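Long-range contact in prolyl oligopeptidase (Novosphingobium capsulatum, PDB 1YR2), which probably cleaves oligopeptides on the carboxyl side of proline, and less readily of alanine, as a serine endopeptidase of the S9A family: residues P44-E50 / D59-W63. Sequence-based numbering, arbitrary orientation.
Sequences PQVPLVE and DPWRW
The base of an N-terminal β-hairpin, strands 49-52 and 55-58, is extended here: Pro44 to Leu48, leading into strand 49-52, run beside the chain leaving strand 55-58, where the type I turn Asp59-Arg62 begins. Glu50 lies on the strand itself. Asp59 N donates to Leu48 O (3.0 Å), and Val46 N to Pro60 O (3.0 Å). Between these bonds a water donates to both Val46 O and Asp59 O. Beyond them, Trp63 NE1 reaches Pro44 O at 2.9 Å, bent to 142°. Val46 CG2 lies 3.8 Å from Trp63 CD1. Gln45 runs alongside Pro60 and sets CG 3.6 Å from Trp61 CZ2.

Arg62 joins the two acids. Its NH1 bonds Glu50 OE2 and its NH2 bonds OE1, a salt bridge met from above the carboxylate plane; the guanidinium and carboxylate planes lie 64° apart. NE and NH2 both grip Asp59 OD2. A bend at chi3 (-71°) turns the guanidinium toward these partners, and Leu48 CD2 sits over its centre, 3.7 Å from Arg62 CZ. A leucine in place of Arg62 would probably leave Glu50 and Asp59 without their shared cation and the Leu48 methyl without its flat partner.

Asp59 OD1 hydrogen-bonds Tyr638 OH and forms a salt bridge with Lys668 NZ. Trp61 donates to Ser43 O and packs on helix 664-675, joining the hairpin base to the α/β-hydrolase part; Trp63 touches Val74 of helix 72-89.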
ATOM      1  N   PRO A  44      21.625  32.289  11.043  1.00 18.57           N
ATOM      2  CA  PRO A  44      22.333  32.718  12.262  1.00 19.80           C
ATOM      3  C   PRO A  44      22.437  31.611  13.323  1.00 20.67           C
ATOM      4  O   PRO A  44      21.511  30.815  13.475  1.00 20.87           O
ATOM      5  CB  PRO A  44      21.468  33.878  12.786  1.00 20.01           C
ATOM      6  CG  PRO A  44      20.742  34.403  11.543  1.00 20.42           C
ATOM      7  CD  PRO A  44      20.504  33.184  10.726  1.00 18.89           C
ATOM      8  N   GLN A  45      23.560  31.550  14.018  1.00 21.73           N
ATOM      9  CA  GLN A  45      23.777  30.555  15.062  1.00 22.11           C
ATOM     10  C   GLN A  45      23.587  31.194  16.424  1.00 22.55           C
ATOM     11  O   GLN A  45      24.009  32.317  16.639  1.00 23.47           O
ATOM     12  CB  GLN A  45      25.180  30.017  14.963  1.00 21.92           C
ATOM     13  CG  GLN A  45      25.370  29.255  13.714  1.00 21.16           C
ATOM     14  CD  GLN A  45      26.757  28.686  13.577  1.00 19.10           C
ATOM     15  OE1 GLN A  45      27.268  28.053  14.491  1.00 21.25           O
ATOM     16  NE2 GLN A  45      27.374  28.900  12.424  1.00 20.05           N
ATOM     17  N   VAL A  46      22.913  30.492  17.321  1.00 21.91           N
ATOM     18  CA  VAL A  46      22.883  30.843  18.726  1.00 21.31           C
ATOM     19  C   VAL A  46      23.742  29.752  19.362  1.00 20.52           C
ATOM     20  O   VAL A  46      23.294  28.617  19.499  1.00 19.47           O
ATOM     21  CB  VAL A  46      21.432  30.828  19.291  1.00 20.97           C
ATOM     22  CG1 VAL A  46      21.428  31.087  20.814  1.00 23.51           C
ATOM     23  CG2 VAL A  46      20.523  31.864  18.560  1.00 21.10           C
ATOM     24  N   PRO A  47      24.996  30.059  19.688  1.00 20.33           N
ATOM     25  CA  PRO A  47      25.917  29.035  20.184  1.00 19.59           C
ATOM     26  C   PRO A  47      25.340  28.284  21.393  1.00 19.13           C
ATOM     27  O   PRO A  47      24.744  28.898  22.278  1.00 20.38           O
ATOM     28  CB  PRO A  47      27.160  29.849  20.564  1.00 20.62           C
ATOM     29  CG  PRO A  47      27.130  31.003  19.653  1.00 20.88           C
ATOM     30  CD  PRO A  47      25.663  31.365  19.521  1.00 20.48           C
ATOM     31  N   LEU A  48      25.440  26.978  21.382  1.00 17.55           N
ATOM     32  CA  LEU A  48      24.892  26.144  22.435  1.00 18.06           C
ATOM     33  C   LEU A  48      25.618  24.807  22.391  1.00 17.47           C
ATOM     34  O   LEU A  48      25.502  24.078  21.426  1.00 16.12           O
ATOM     35  CB  LEU A  48      23.383  25.924  22.243  1.00 18.27           C
ATOM     36  CG  LEU A  48      22.727  24.911  23.181  1.00 20.82           C
ATOM     37  CD1 LEU A  48      22.837  25.385  24.649  1.00 22.32           C
ATOM     38  CD2 LEU A  48      21.282  24.622  22.769  1.00 21.43           C
ATOM     39  N   VAL A  49      26.327  24.486  23.467  1.00 17.25           N
ATOM     40  CA  VAL A  49      26.992  23.206  23.608  1.00 18.15           C
ATOM     41  C   VAL A  49      26.590  22.640  24.952  1.00 19.01           C
ATOM     42  O   VAL A  49      26.823  23.269  25.971  1.00 20.41           O
ATOM     43  CB  VAL A  49      28.534  23.334  23.504  1.00 18.81           C
ATOM     44  CG1 VAL A  49      29.184  21.971  23.681  1.00 19.33           C
ATOM     45  CG2 VAL A  49      28.943  23.902  22.147  1.00 20.35           C
ATOM     46  N   GLU A  50      26.072  21.426  24.935  1.00 19.69           N
ATOM     47  CA  GLU A  50      25.569  20.721  26.101  1.00 20.43           C
ATOM     48  C   GLU A  50      26.405  19.492  26.351  1.00 21.03           C
ATOM     49  O   GLU A  50      26.912  18.884  25.401  1.00 20.02           O
ATOM     50  CB  GLU A  50      24.142  20.252  25.837  1.00 19.70           C
ATOM     51  CG  GLU A  50      23.133  21.390  25.674  1.00 22.37           C
ATOM     52  CD  GLU A  50      21.749  20.886  25.285  1.00 25.20           C
ATOM     53  OE1 GLU A  50      21.606  19.839  24.589  1.00 26.19           O
ATOM     54  OE2 GLU A  50      20.790  21.562  25.680  1.00 28.55           O
ATOM     55  N   ASP A  59      24.491  22.452  19.109  1.00 14.27           N
ATOM     56  CA  ASP A  59      23.167  22.565  18.493  1.00 14.70           C
ATOM     57  C   ASP A  59      22.856  24.031  18.284  1.00 14.43           C
ATOM     58  O   ASP A  59      22.037  24.617  18.983  1.00 17.02           O
ATOM     59  CB  ASP A  59      22.138  21.855  19.388  1.00 13.80           C
ATOM     60  CG  ASP A  59      20.792  21.647  18.729  1.00 16.17           C
ATOM     61  OD1 ASP A  59      20.570  22.129  17.599  1.00 15.44           O
ATOM     62  OD2 ASP A  59      19.897  20.959  19.295  1.00 14.73           O
ATOM     63  N   PRO A  60      23.547  24.650  17.344  1.00 15.34           N
ATOM     64  CA  PRO A  60      23.427  26.095  17.127  1.00 15.69           C
ATOM     65  C   PRO A  60      22.138  26.581  16.485  1.00 15.74           C
ATOM     66  O   PRO A  60      21.925  27.809  16.443  1.00 14.68           O
ATOM     67  CB  PRO A  60      24.605  26.430  16.218  1.00 16.45           C
ATOM     68  CG  PRO A  60      25.177  25.142  15.767  1.00 16.49           C
ATOM     69  CD  PRO A  60      24.547  24.020  16.467  1.00 15.73           C
ATOM     70  N   TRP A  61      21.332  25.661  15.981  1.00 14.63           N
ATOM     71  CA  TRP A  61      20.097  26.010  15.265  1.00 14.91           C
ATOM     72  C   TRP A  61      18.856  25.498  15.993  1.00 14.54           C
ATOM     73  O   TRP A  61      17.784  25.343  15.409  1.00 13.64           O
ATOM     74  CB  TRP A  61      20.162  25.538  13.815  1.00 14.75           C
ATOM     75  CG  TRP A  61      21.253  26.252  13.033  1.00 14.72           C
ATOM     76  CD1 TRP A  61      21.237  27.534  12.605  1.00 13.86           C
ATOM     77  CD2 TRP A  61      22.523  25.712  12.645  1.00 12.71           C
ATOM     78  NE1 TRP A  61      22.406  27.828  11.935  1.00 14.74           N
ATOM     79  CE2 TRP A  61      23.218  26.723  11.960  1.00 14.46           C
ATOM     80  CE3 TRP A  61      23.147  24.488  12.838  1.00 11.18           C
ATOM     81  CZ2 TRP A  61      24.507  26.537  11.445  1.00 15.34           C
ATOM     82  CZ3 TRP A  61      24.384  24.287  12.310  1.00 15.26           C
ATOM     83  CH2 TRP A  61      25.073  25.329  11.621  1.00 13.47           C
ATOM     84  N   ARG A  62      18.972  25.306  17.301  1.00 15.05           N
ATOM     85  CA  ARG A  62      17.820  24.873  18.063  1.00 16.49           C
ATOM     86  C   ARG A  62      16.636  25.837  17.909  1.00 16.19           C
ATOM     87  O   ARG A  62      15.488  25.422  17.992  1.00 16.20           O
ATOM     88  CB  ARG A  62      18.137  24.714  19.535  1.00 16.93           C
ATOM     89  CG  ARG A  62      17.057  23.897  20.230  1.00 20.19           C
ATOM     90  CD  ARG A  62      17.434  23.342  21.573  1.00 20.99           C
ATOM     91  NE  ARG A  62      18.404  22.274  21.455  1.00 17.71           N
ATOM     92  CZ  ARG A  62      18.977  21.746  22.500  1.00 18.20           C
ATOM     93  NH1 ARG A  62      18.655  22.163  23.737  1.00 17.22           N
ATOM     94  NH2 ARG A  62      19.891  20.797  22.348  1.00 20.33           N
ATOM     95  N   TRP A  63      16.925  27.112  17.685  1.00 15.98           N
ATOM     96  CA  TRP A  63      15.859  28.114  17.473  1.00 16.49           C
ATOM     97  C   TRP A  63      14.951  27.798  16.270  1.00 15.89           C
ATOM     98  O   TRP A  63      13.794  28.229  16.241  1.00 15.25           O
ATOM     99  CB  TRP A  63      16.436  29.524  17.384  1.00 17.48           C
ATOM    100  CG  TRP A  63      17.338  29.762  16.187  1.00 16.72           C
ATOM    101  CD1 TRP A  63      18.675  29.579  16.125  1.00 19.25           C
ATOM    102  CD2 TRP A  63      16.934  30.219  14.889  1.00 16.03           C
ATOM    103  NE1 TRP A  63      19.143  29.881  14.869  1.00 17.37           N
ATOM    104  CE2 TRP A  63      18.084  30.275  14.087  1.00 16.06           C
ATOM    105  CE3 TRP A  63      15.717  30.599  14.329  1.00 16.09           C
ATOM    106  CZ2 TRP A  63      18.048  30.697  12.751  1.00 15.86           C
ATOM    107  CZ3 TRP A  63      15.684  31.024  12.999  1.00 15.42           C
ATOM    108  CH2 TRP A  63      16.834  31.059  12.231  1.00 14.12           C
TER
HETATM  109  O   HOH W   1      21.051  27.062  19.890  1.00 28.83           O